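PDB 4AMQ: L544 from Acanthamoeba polyphaga mimivirus, which probably transfers nucleotides with the help of divalent metal ions, with a possible part in transcription-coupled DNA repair. Local coordinates for residues 30-43 and 201-214. Residues are numbered along the deposited sequence; the frame is centred on the assembly and turned at random.
With MN (manganese (II) ion), chain C.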
ATOM      1  N   LEU A  30       3.310  21.671  -4.167  1.00 40.71           N
ATOM      2  CA  LEU A  30       2.680  20.375  -4.382  1.00 43.74           C
ATOM      3  C   LEU A  30       1.597  20.092  -3.340  1.00 39.79           C
ATOM      4  O   LEU A  30       0.498  19.660  -3.687  1.00 37.79           O
ATOM      5  CB  LEU A  30       3.730  19.264  -4.377  1.00 42.68           C
ATOM      6  CG  LEU A  30       3.223  17.864  -4.721  1.00 44.22           C
ATOM      7  CD1 LEU A  30       2.498  17.875  -6.057  1.00 46.40           C
ATOM      8  CD2 LEU A  30       4.374  16.874  -4.742  1.00 43.41           C
ATOM      9  N   GLU A  31       1.907  20.338  -2.067  1.00 37.18           N
ATOM     10  CA  GLU A  31       0.934  20.143  -0.992  1.00 35.93           C
ATOM     11  C   GLU A  31      -0.328  20.965  -1.237  1.00 40.07           C
ATOM     12  O   GLU A  31      -1.446  20.468  -1.092  1.00 36.93           O
ATOM     13  CB  GLU A  31       1.538  20.508   0.370  1.00 41.36           C
ATOM     14  CG  GLU A  31       0.608  20.217   1.551  1.00 45.23           C
ATOM     15  CD  GLU A  31       1.161  20.689   2.889  1.00 51.03           C
ATOM     16  OE1 GLU A  31       2.396  20.708   3.062  1.00 52.82           O
ATOM     17  OE2 GLU A  31       0.352  21.046   3.771  1.00 59.30           O
ATOM     18  N   ARG A  32      -0.143  22.227  -1.612  1.00 41.28           N
ATOM     19  CA  ARG A  32      -1.267  23.113  -1.884  1.00 43.31           C
ATOM     20  C   ARG A  32      -2.084  22.588  -3.063  1.00 40.06           C
ATOM     21  O   ARG A  32      -3.313  22.597  -3.031  1.00 40.27           O
ATOM     22  CB  ARG A  32      -0.778  24.538  -2.166  1.00 41.83           C
ATOM     23  CG  ARG A  32      -1.833  25.621  -1.972  1.00 43.85           C
ATOM     24  CD  ARG A  32      -1.825  26.174  -0.549  1.00 59.06           C
ATOM     25  NE  ARG A  32      -2.419  25.260   0.425  1.00 60.81           N
ATOM     26  CZ  ARG A  32      -3.677  25.339   0.851  1.00 64.76           C
ATOM     27  NH1 ARG A  32      -4.478  26.291   0.389  1.00 62.67           N
ATOM     28  NH2 ARG A  32      -4.135  24.467   1.740  1.00 69.28           N
ATOM     29  N   TYR A  33      -1.393  22.126  -4.103  1.00 38.89           N
ATOM     30  CA  TYR A  33      -2.068  21.536  -5.253  1.00 41.68           C
ATOM     31  C   TYR A  33      -2.907  20.336  -4.826  1.00 41.07           C
ATOM     32  O   TYR A  33      -4.051  20.188  -5.250  1.00 40.19           O
ATOM     33  CB  TYR A  33      -1.061  21.116  -6.324  1.00 40.53           C
ATOM     34  CG  TYR A  33      -1.687  20.372  -7.483  1.00 42.76           C
ATOM     35  CD1 TYR A  33      -2.356  21.054  -8.491  1.00 44.62           C
ATOM     36  CD2 TYR A  33      -1.606  18.988  -7.571  1.00 42.05           C
ATOM     37  CE1 TYR A  33      -2.930  20.379  -9.554  1.00 44.95           C
ATOM     38  CE2 TYR A  33      -2.178  18.303  -8.627  1.00 40.96           C
ATOM     39  CZ  TYR A  33      -2.838  19.003  -9.616  1.00 46.73           C
ATOM     40  OH  TYR A  33      -3.408  18.323 -10.672  1.00 42.02           O
ATOM     41  N   ILE A  34      -2.327  19.488  -3.980  1.00 36.26           N
ATOM     42  CA  ILE A  34      -3.026  18.316  -3.466  1.00 36.45           C
ATOM     43  C   ILE A  34      -4.256  18.718  -2.656  1.00 38.79           C
ATOM     44  O   ILE A  34      -5.359  18.226  -2.900  1.00 38.51           O
ATOM     45  CB  ILE A  34      -2.092  17.430  -2.612  1.00 33.77           C
ATOM     46  CG1 ILE A  34      -1.042  16.758  -3.502  1.00 41.60           C
ATOM     47  CG2 ILE A  34      -2.891  16.380  -1.854  1.00 35.40           C
ATOM     48  CD1 ILE A  34      -0.038  15.911  -2.750  1.00 37.63           C
ATOM     49  N   LYS A  35      -4.065  19.624  -1.703  1.00 36.39           N
ATOM     50  CA  LYS A  35      -5.158  20.078  -0.847  1.00 38.52           C
ATOM     51  C   LYS A  35      -6.225  20.872  -1.599  1.00 41.09           C
ATOM     52  O   LYS A  35      -7.410  20.773  -1.290  1.00 41.74           O
ATOM     53  CB  LYS A  35      -4.615  20.913   0.312  1.00 41.85           C
ATOM     54  CG  LYS A  35      -3.766  20.134   1.298  1.00 41.08           C
ATOM     55  CD  LYS A  35      -3.135  21.074   2.304  1.00 49.51           C
ATOM     56  CE  LYS A  35      -2.909  20.390   3.638  1.00 52.33           C
ATOM     57  NZ  LYS A  35      -2.291  21.318   4.624  1.00 57.55           N
ATOM     58  N   ASN A  36      -5.807  21.659  -2.586  1.00 41.22           N
ATOM     59  CA  ASN A  36      -6.742  22.513  -3.315  1.00 42.00           C
ATOM     60  C   ASN A  36      -7.414  21.851  -4.514  1.00 43.96           C
ATOM     61  O   ASN A  36      -8.599  22.065  -4.763  1.00 46.59           O
ATOM     62  CB  ASN A  36      -6.060  23.807  -3.764  1.00 45.49           C
ATOM     63  CG  ASN A  36      -5.725  24.722  -2.607  1.00 50.14           C
ATOM     64  OD1 ASN A  36      -6.256  24.572  -1.505  1.00 49.55           O
ATOM     65  ND2 ASN A  36      -4.842  25.684  -2.852  1.00 57.01           N
ATOM     66  N   LYS A  37      -6.658  21.052  -5.259  1.00 40.82           N
ATOM     67  CA  LYS A  37      -7.152  20.514  -6.521  1.00 43.46           C
ATOM     68  C   LYS A  37      -7.565  19.044  -6.450  1.00 43.04           C
ATOM     69  O   LYS A  37      -8.462  18.614  -7.172  1.00 43.46           O
ATOM     70  CB  LYS A  37      -6.110  20.715  -7.626  1.00 49.04           C
ATOM     71  CG  LYS A  37      -5.651  22.158  -7.774  1.00 47.14           C
ATOM     72  CD  LYS A  37      -6.842  23.087  -7.933  1.00 47.47           C
ATOM     73  CE  LYS A  37      -6.409  24.541  -8.011  1.00 54.33           C
ATOM     74  NZ  LYS A  37      -7.586  25.450  -8.083  1.00 55.34           N
ATOM     75  N   ILE A  38      -6.912  18.275  -5.584  1.00 42.01           N
ATOM     76  CA  ILE A  38      -7.186  16.845  -5.498  1.00 36.05           C
ATOM     77  C   ILE A  38      -8.200  16.494  -4.409  1.00 30.76           C
ATOM     78  O   ILE A  38      -9.270  15.964  -4.703  1.00 32.46           O
ATOM     79  CB  ILE A  38      -5.897  16.025  -5.285  1.00 35.66           C
ATOM     80  CG1 ILE A  38      -4.888  16.326  -6.393  1.00 35.04           C
ATOM     81  CG2 ILE A  38      -6.216  14.539  -5.255  1.00 31.84           C
ATOM     82  CD1 ILE A  38      -5.424  16.055  -7.777  1.00 35.43           C
ATOM     83  N   LEU A  39      -7.864  16.799  -3.159  1.00 32.18           N
ATOM     84  CA  LEU A  39      -8.693  16.405  -2.018  1.00 32.31           C
ATOM     85  C   LEU A  39     -10.172  16.815  -2.105  1.00 37.19           C
ATOM     86  O   LEU A  39     -11.052  16.024  -1.766  1.00 38.03           O
ATOM     87  CB  LEU A  39      -8.079  16.895  -0.701  1.00 39.02           C
ATOM     88  CG  LEU A  39      -6.704  16.322  -0.344  1.00 32.98           C
ATOM     89  CD1 LEU A  39      -6.349  16.662   1.090  1.00 38.79           C
ATOM     90  CD2 LEU A  39      -6.677  14.819  -0.557  1.00 31.78           C
ATOM     91  N   PRO A  40     -10.453  18.052  -2.550  1.00 37.42           N
ATOM     92  CA  PRO A  40     -11.861  18.458  -2.622  1.00 35.43           C
ATOM     93  C   PRO A  40     -12.649  17.565  -3.573  1.00 39.30           C
ATOM     94  O   PRO A  40     -13.877  17.529  -3.529  1.00 38.68           O
ATOM     95  CB  PRO A  40     -11.785  19.882  -3.182  1.00 36.34           C
ATOM     96  CG  PRO A  40     -10.421  20.359  -2.816  1.00 41.32           C
ATOM     97  CD  PRO A  40      -9.545  19.147  -2.929  1.00 36.99           C
ATOM     98  N   LYS A  41     -11.935  16.842  -4.426  1.00 37.67           N
ATOM     99  CA  LYS A  41     -12.578  16.012  -5.430  1.00 36.64           C
ATOM    100  C   LYS A  41     -12.787  14.573  -4.954  1.00 36.66           C
ATOM    101  O   LYS A  41     -13.764  13.925  -5.331  1.00 35.06           O
ATOM    102  CB  LYS A  41     -11.760  16.036  -6.722  1.00 40.73           C
ATOM    103  CG  LYS A  41     -12.499  15.518  -7.936  1.00 46.54           C
ATOM    104  CD  LYS A  41     -12.323  16.463  -9.114  1.00 51.65           C
ATOM    105  CE  LYS A  41     -10.857  16.760  -9.369  1.00 53.05           C
ATOM    106  NZ  LYS A  41     -10.682  17.672 -10.535  1.00 55.53           N
ATOM    107  N   ILE A  42     -11.880  14.079  -4.115  1.00 33.65           N
ATOM    108  CA  ILE A  42     -11.907  12.673  -3.721  1.00 34.23           C
ATOM    109  C   ILE A  42     -12.432  12.427  -2.309  1.00 32.57           C
ATOM    110  O   ILE A  42     -12.782  11.294  -1.965  1.00 33.07           O
ATOM    111  CB  ILE A  42     -10.515  12.011  -3.861  1.00 30.03           C
ATOM    112  CG1 ILE A  42      -9.547  12.564  -2.811  1.00 33.88           C
ATOM    113  CG2 ILE A  42      -9.971  12.210  -5.264  1.00 28.94           C
ATOM    114  CD1 ILE A  42      -8.175  11.907  -2.832  1.00 31.46           C
ATOM    115  N   LEU A  43     -12.478  13.472  -1.489  1.00 33.04           N
ATOM    116  CA  LEU A  43     -12.979  13.333  -0.122  1.00 33.19           C
ATOM    117  C   LEU A  43     -14.503  13.231  -0.085  1.00 29.98           C
ATOM    118  O   LEU A  43     -15.195  13.825  -0.910  1.00 33.58           O
ATOM    119  CB  LEU A  43     -12.508  14.497   0.754  1.00 34.67           C
ATOM    120  CG  LEU A  43     -11.024  14.555   1.119  1.00 36.16           C
ATOM    121  CD1 LEU A  43     -10.697  15.859   1.824  1.00 35.22           C
ATOM    122  CD2 LEU A  43     -10.626  13.365   1.977  1.00 32.24           C
ATOM    123  N   TYR A 201      -7.663   5.104  -3.767  1.00 24.60           N
ATOM    124  CA  TYR A 201      -7.510   5.815  -5.025  1.00 26.79           C
ATOM    125  C   TYR A 201      -6.103   5.649  -5.575  1.00 27.68           C
ATOM    126  O   TYR A 201      -5.154   5.389  -4.832  1.00 28.50           O
ATOM    127  CB  TYR A 201      -7.753   7.318  -4.825  1.00 29.76           C
ATOM    128  CG  TYR A 201      -9.179   7.754  -4.542  1.00 29.06           C
ATOM    129  CD1 TYR A 201     -10.077   7.975  -5.578  1.00 27.67           C
ATOM    130  CD2 TYR A 201      -9.607   8.002  -3.242  1.00 31.49           C
ATOM    131  CE1 TYR A 201     -11.368   8.399  -5.329  1.00 29.41           C
ATOM    132  CE2 TYR A 201     -10.901   8.430  -2.980  1.00 29.93           C
ATOM    133  CZ  TYR A 201     -11.777   8.627  -4.029  1.00 31.84           C
ATOM    134  OH  TYR A 201     -13.066   9.052  -3.782  1.00 29.87           O
ATOM    135  N   PHE A 202      -5.978   5.803  -6.886  1.00 23.36           N
ATOM    136  CA  PHE A 202      -4.698   6.135  -7.489  1.00 27.94           C
ATOM    137  C   PHE A 202      -4.878   7.406  -8.312  1.00 25.17           C
ATOM    138  O   PHE A 202      -5.828   7.536  -9.078  1.00 26.04           O
ATOM    139  CB  PHE A 202      -4.121   4.967  -8.295  1.00 22.62           C
ATOM    140  CG  PHE A 202      -3.406   3.962  -7.443  1.00 24.28           C
ATOM    141  CD1 PHE A 202      -2.064   4.130  -7.136  1.00 26.26           C
ATOM    142  CD2 PHE A 202      -4.085   2.877  -6.907  1.00 27.32           C
ATOM    143  CE1 PHE A 202      -1.401   3.221  -6.331  1.00 27.02           C
ATOM    144  CE2 PHE A 202      -3.429   1.964  -6.103  1.00 28.54           C
ATOM    145  CZ  PHE A 202      -2.082   2.136  -5.815  1.00 30.95           C
ATOM    146  N   VAL A 203      -3.986   8.362  -8.101  1.00 28.69           N
ATOM    147  CA  VAL A 203      -4.127   9.679  -8.694  1.00 28.79           C
ATOM    148  C   VAL A 203      -2.861  10.057  -9.441  1.00 26.12           C
ATOM    149  O   VAL A 203      -1.765  10.018  -8.893  1.00 29.10           O
ATOM    150  CB  VAL A 203      -4.429  10.749  -7.617  1.00 31.07           C
ATOM    151  CG1 VAL A 203      -4.503  12.144  -8.237  1.00 28.21           C
ATOM    152  CG2 VAL A 203      -5.721  10.415  -6.885  1.00 27.27           C
ATOM    153  N   LYS A 204      -3.015  10.419 -10.705  1.00 30.14           N
ATOM    154  CA  LYS A 204      -1.879  10.895 -11.467  1.00 31.95           C
ATOM    155  C   LYS A 204      -1.609  12.341 -11.080  1.00 32.85           C
ATOM    156  O   LYS A 204      -2.290  13.254 -11.541  1.00 36.91           O
ATOM    157  CB  LYS A 204      -2.140  10.785 -12.964  1.00 30.89           C
ATOM    158  CG  LYS A 204      -0.896  11.005 -13.792  1.00 39.95           C
ATOM    159  CD  LYS A 204      -1.219  11.185 -15.260  1.00 48.78           C
ATOM    160  CE  LYS A 204       0.047  11.467 -16.053  1.00 51.56           C
ATOM    161  NZ  LYS A 204      -0.247  11.774 -17.479  1.00 60.19           N
ATOM    162  N   ILE A 205      -0.623  12.544 -10.216  1.00 36.18           N
ATOM    163  CA  ILE A 205      -0.289  13.891  -9.770  1.00 42.21           C
ATOM    164  C   ILE A 205       0.537  14.602 -10.836  1.00 44.25           C
ATOM    165  O   ILE A 205       0.166  15.683 -11.299  1.00 51.74           O
ATOM    166  CB  ILE A 205       0.463  13.880  -8.430  1.00 34.55           C
ATOM    167  CG1 ILE A 205      -0.433  13.314  -7.330  1.00 37.95           C
ATOM    168  CG2 ILE A 205       0.920  15.282  -8.070  1.00 40.53           C
ATOM    169  CD1 ILE A 205       0.235  13.253  -5.974  1.00 41.41           C
ATOM    170  N   GLU A 206       1.653  13.989 -11.225  1.00 35.98           N
ATOM    171  CA  GLU A 206       2.462  14.512 -12.322  1.00 43.14           C
ATOM    172  C   GLU A 206       2.722  13.454 -13.395  1.00 40.60           C
ATOM    173  O   GLU A 206       1.905  13.267 -14.290  1.00 43.67           O
ATOM    174  CB  GLU A 206       3.779  15.095 -11.804  1.00 46.77           C
ATOM    175  CG  GLU A 206       3.614  16.407 -11.053  1.00 50.76           C
ATOM    176  CD  GLU A 206       4.921  16.926 -10.490  1.00 57.47           C
ATOM    177  OE1 GLU A 206       5.974  16.314 -10.769  1.00 65.91           O
ATOM    178  OE2 GLU A 206       4.895  17.944  -9.766  1.00 61.26           O
ATOM    179  N   TYR A 207       3.853  12.758 -13.290  1.00 40.27           N
ATOM    180  CA  TYR A 207       4.267  11.793 -14.309  1.00 39.73           C
ATOM    181  C   TYR A 207       3.700  10.381 -14.123  1.00 39.73           C
ATOM    182  O   TYR A 207       3.725   9.579 -15.056  1.00 38.81           O
ATOM    183  CB  TYR A 207       5.793  11.716 -14.379  1.00 43.92           C
ATOM    184  CG  TYR A 207       6.464  12.990 -14.838  1.00 53.55           C
ATOM    185  CD1 TYR A 207       6.778  13.996 -13.934  1.00 55.77           C
ATOM    186  CD2 TYR A 207       6.793  13.185 -16.175  1.00 58.63           C
ATOM    187  CE1 TYR A 207       7.395  15.162 -14.347  1.00 64.28           C
ATOM    188  CE2 TYR A 207       7.411  14.347 -16.598  1.00 61.79           C
ATOM    189  CZ  TYR A 207       7.709  15.332 -15.679  1.00 67.87           C
ATOM    190  OH  TYR A 207       8.324  16.492 -16.088  1.00 73.40           O
ATOM    191  N   TYR A 208       3.204  10.073 -12.927  1.00 36.14           N
ATOM    192  CA  TYR A 208       2.699   8.728 -12.641  1.00 30.53           C
ATOM    193  C   TYR A 208       1.733   8.713 -11.445  1.00 31.13           C
ATOM    194  O   TYR A 208       1.668   9.678 -10.686  1.00 28.21           O
ATOM    195  CB  TYR A 208       3.871   7.761 -12.423  1.00 27.47           C
ATOM    196  CG  TYR A 208       4.773   8.137 -11.265  1.00 34.98           C
ATOM    197  CD1 TYR A 208       4.407   7.847  -9.954  1.00 30.66           C
ATOM    198  CD2 TYR A 208       5.993   8.774 -11.481  1.00 30.05           C
ATOM    199  CE1 TYR A 208       5.224   8.183  -8.889  1.00 28.92           C
ATOM    200  CE2 TYR A 208       6.820   9.115 -10.419  1.00 27.42           C
ATOM    201  CZ  TYR A 208       6.425   8.817  -9.124  1.00 35.25           C
ATOM    202  OH  TYR A 208       7.232   9.148  -8.057  1.00 34.32           O
ATOM    203  N   PRO A 209       0.972   7.614 -11.283  1.00 29.35           N
ATOM    204  CA  PRO A 209      -0.063   7.494 -10.242  1.00 27.96           C
ATOM    205  C   PRO A 209       0.485   7.413  -8.820  1.00 27.04           C
ATOM    206  O   PRO A 209       1.535   6.821  -8.585  1.00 27.48           O
ATOM    207  CB  PRO A 209      -0.764   6.175 -10.592  1.00 29.98           C
ATOM    208  CG  PRO A 209      -0.381   5.884 -12.004  1.00 26.59           C
ATOM    209  CD  PRO A 209       0.986   6.444 -12.173  1.00 25.11           C
ATOM    210  N   ILE A 210      -0.250   8.005  -7.886  1.00 28.12           N
ATOM    211  CA  ILE A 210       0.093   7.998  -6.469  1.00 30.91           C
ATOM    212  C   ILE A 210      -1.117   7.515  -5.674  1.00 25.13           C
ATOM    213  O   ILE A 210      -2.248   7.899  -5.958  1.00 28.63           O
ATOM    214  CB  ILE A 210       0.493   9.410  -5.993  1.00 32.12           C
ATOM    215  CG1 ILE A 210       1.735   9.882  -6.745  1.00 32.83           C
ATOM    216  CG2 ILE A 210       0.753   9.430  -4.501  1.00 32.00           C
ATOM    217  CD1 ILE A 210       2.940   8.996  -6.521  1.00 34.27           C
ATOM    218  N   GLY A 211      -0.880   6.658  -4.691  1.00 24.61           N
ATOM    219  CA  GLY A 211      -1.960   6.124  -3.885  1.00 26.15           C
ATOM    220  C   GLY A 211      -2.511   7.144  -2.905  1.00 29.22           C
ATOM    221  O   GLY A 211      -1.761   7.833  -2.220  1.00 26.40           O
ATOM    222  N   PHE A 212      -3.832   7.254  -2.866  1.00 27.09           N
ATOM    223  CA  PHE A 212      -4.520   8.044  -1.856  1.00 26.31           C
ATOM    224  C   PHE A 212      -5.475   7.110  -1.125  1.00 29.62           C
ATOM    225  O   PHE A 212      -6.438   6.620  -1.715  1.00 28.90           O
ATOM    226  CB  PHE A 212      -5.309   9.192  -2.499  1.00 25.85           C
ATOM    227  CG  PHE A 212      -4.462  10.369  -2.905  1.00 26.41           C
ATOM    228  CD1 PHE A 212      -3.609  10.289  -3.993  1.00 27.52           C
ATOM    229  CD2 PHE A 212      -4.520  11.557  -2.195  1.00 27.32           C
ATOM    230  CE1 PHE A 212      -2.830  11.376  -4.365  1.00 30.19           C
ATOM    231  CE2 PHE A 212      -3.744  12.647  -2.564  1.00 30.09           C
ATOM    232  CZ  PHE A 212      -2.900  12.555  -3.649  1.00 30.09           C
ATOM    233  N   ASP A 213      -5.196   6.849   0.148  1.00 28.97           N
ATOM    234  CA  ASP A 213      -6.082   6.030   0.968  1.00 31.36           C
ATOM    235  C   ASP A 213      -6.901   6.907   1.912  1.00 30.53           C
ATOM    236  O   ASP A 213      -6.346   7.579   2.786  1.00 32.36           O
ATOM    237  CB  ASP A 213      -5.284   4.989   1.762  1.00 32.21           C
ATOM    238  CG  ASP A 213      -4.611   3.954   0.868  1.00 37.16           C
ATOM    239  OD1 ASP A 213      -5.149   3.653  -0.219  1.00 36.01           O
ATOM    240  OD2 ASP A 213      -3.541   3.439   1.257  1.00 41.29           O
ATOM    241  N   ILE A 214      -8.219   6.897   1.732  1.00 28.32           N
ATOM    242  CA  ILE A 214      -9.116   7.702   2.556  1.00 29.93           C
ATOM    243  C   ILE A 214      -9.997   6.835   3.451  1.00 30.40           C
ATOM    244  O   ILE A 214     -10.917   6.170   2.972  1.00 28.87           O
ATOM    245  CB  ILE A 214     -10.045   8.586   1.699  1.00 28.10           C
ATOM    246  CG1 ILE A 214      -9.264   9.270   0.572  1.00 26.88           C
ATOM    247  CG2 ILE A 214     -10.772   9.602   2.581  1.00 29.01           C
ATOM    248  CD1 ILE A 214      -8.080  10.084   1.049  1.00 30.54           C
TER
HETATM  249 MN    MN C 640      -1.357   4.183   2.363  1.00 38.87          MN
HETATM  250  O   HOH W   1      -0.418   2.021   1.359  1.00 41.31           O
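The carbonyl oxygen of Ile34 takes two backbone donors, Leu39 N at 2.9 Å and Ile38 N, where the helix widens into a pi-type turn. This helix, 28-42, lies across one face of the mixed sheet in the nucleotidyltransferase domain, over the antiparallel hairpin of strands 196-204 and 209-217; the axes of helix 30-42 and strand 209-214 cross at -49°.

Phe212 is the common partner. Ile34 CG2 meets its ring at the edge, 3.9 Å from Phe212 CE2, while Ile38 CG2 sits over one face. Ile42 has CG1 lodged between its own backbone N and carbonyl carbon (chi1 70°), and its CD1 reaches Phe212 CD2 at 3.7 Å. The same residue lays CB over the face of the Tyr201 ring, 3.8 Å from the centroid, in a CH-pi contact, and its carbonyl oxygen accepts a weak hydrogen bond from Tyr201 OH.

Further up the helix, Ile38 CD1 and Val203 CG1 meet tip to tip. Leu30 crosses Ile205 at roughly a right angle, Leu30 CD1 coming within 3.6 Å of Ile205 CG2. Beyond the helix end, Leu43 CD2 rests on Ile214 CG2.

Strand alternation separates this apolar layer from the metal centre: Asp213, between Phe212 and Ile214, points away from the helix and joins Asp66 and Asp68 on manganese, its OD2 lying 2.6 Å from the manganese ion.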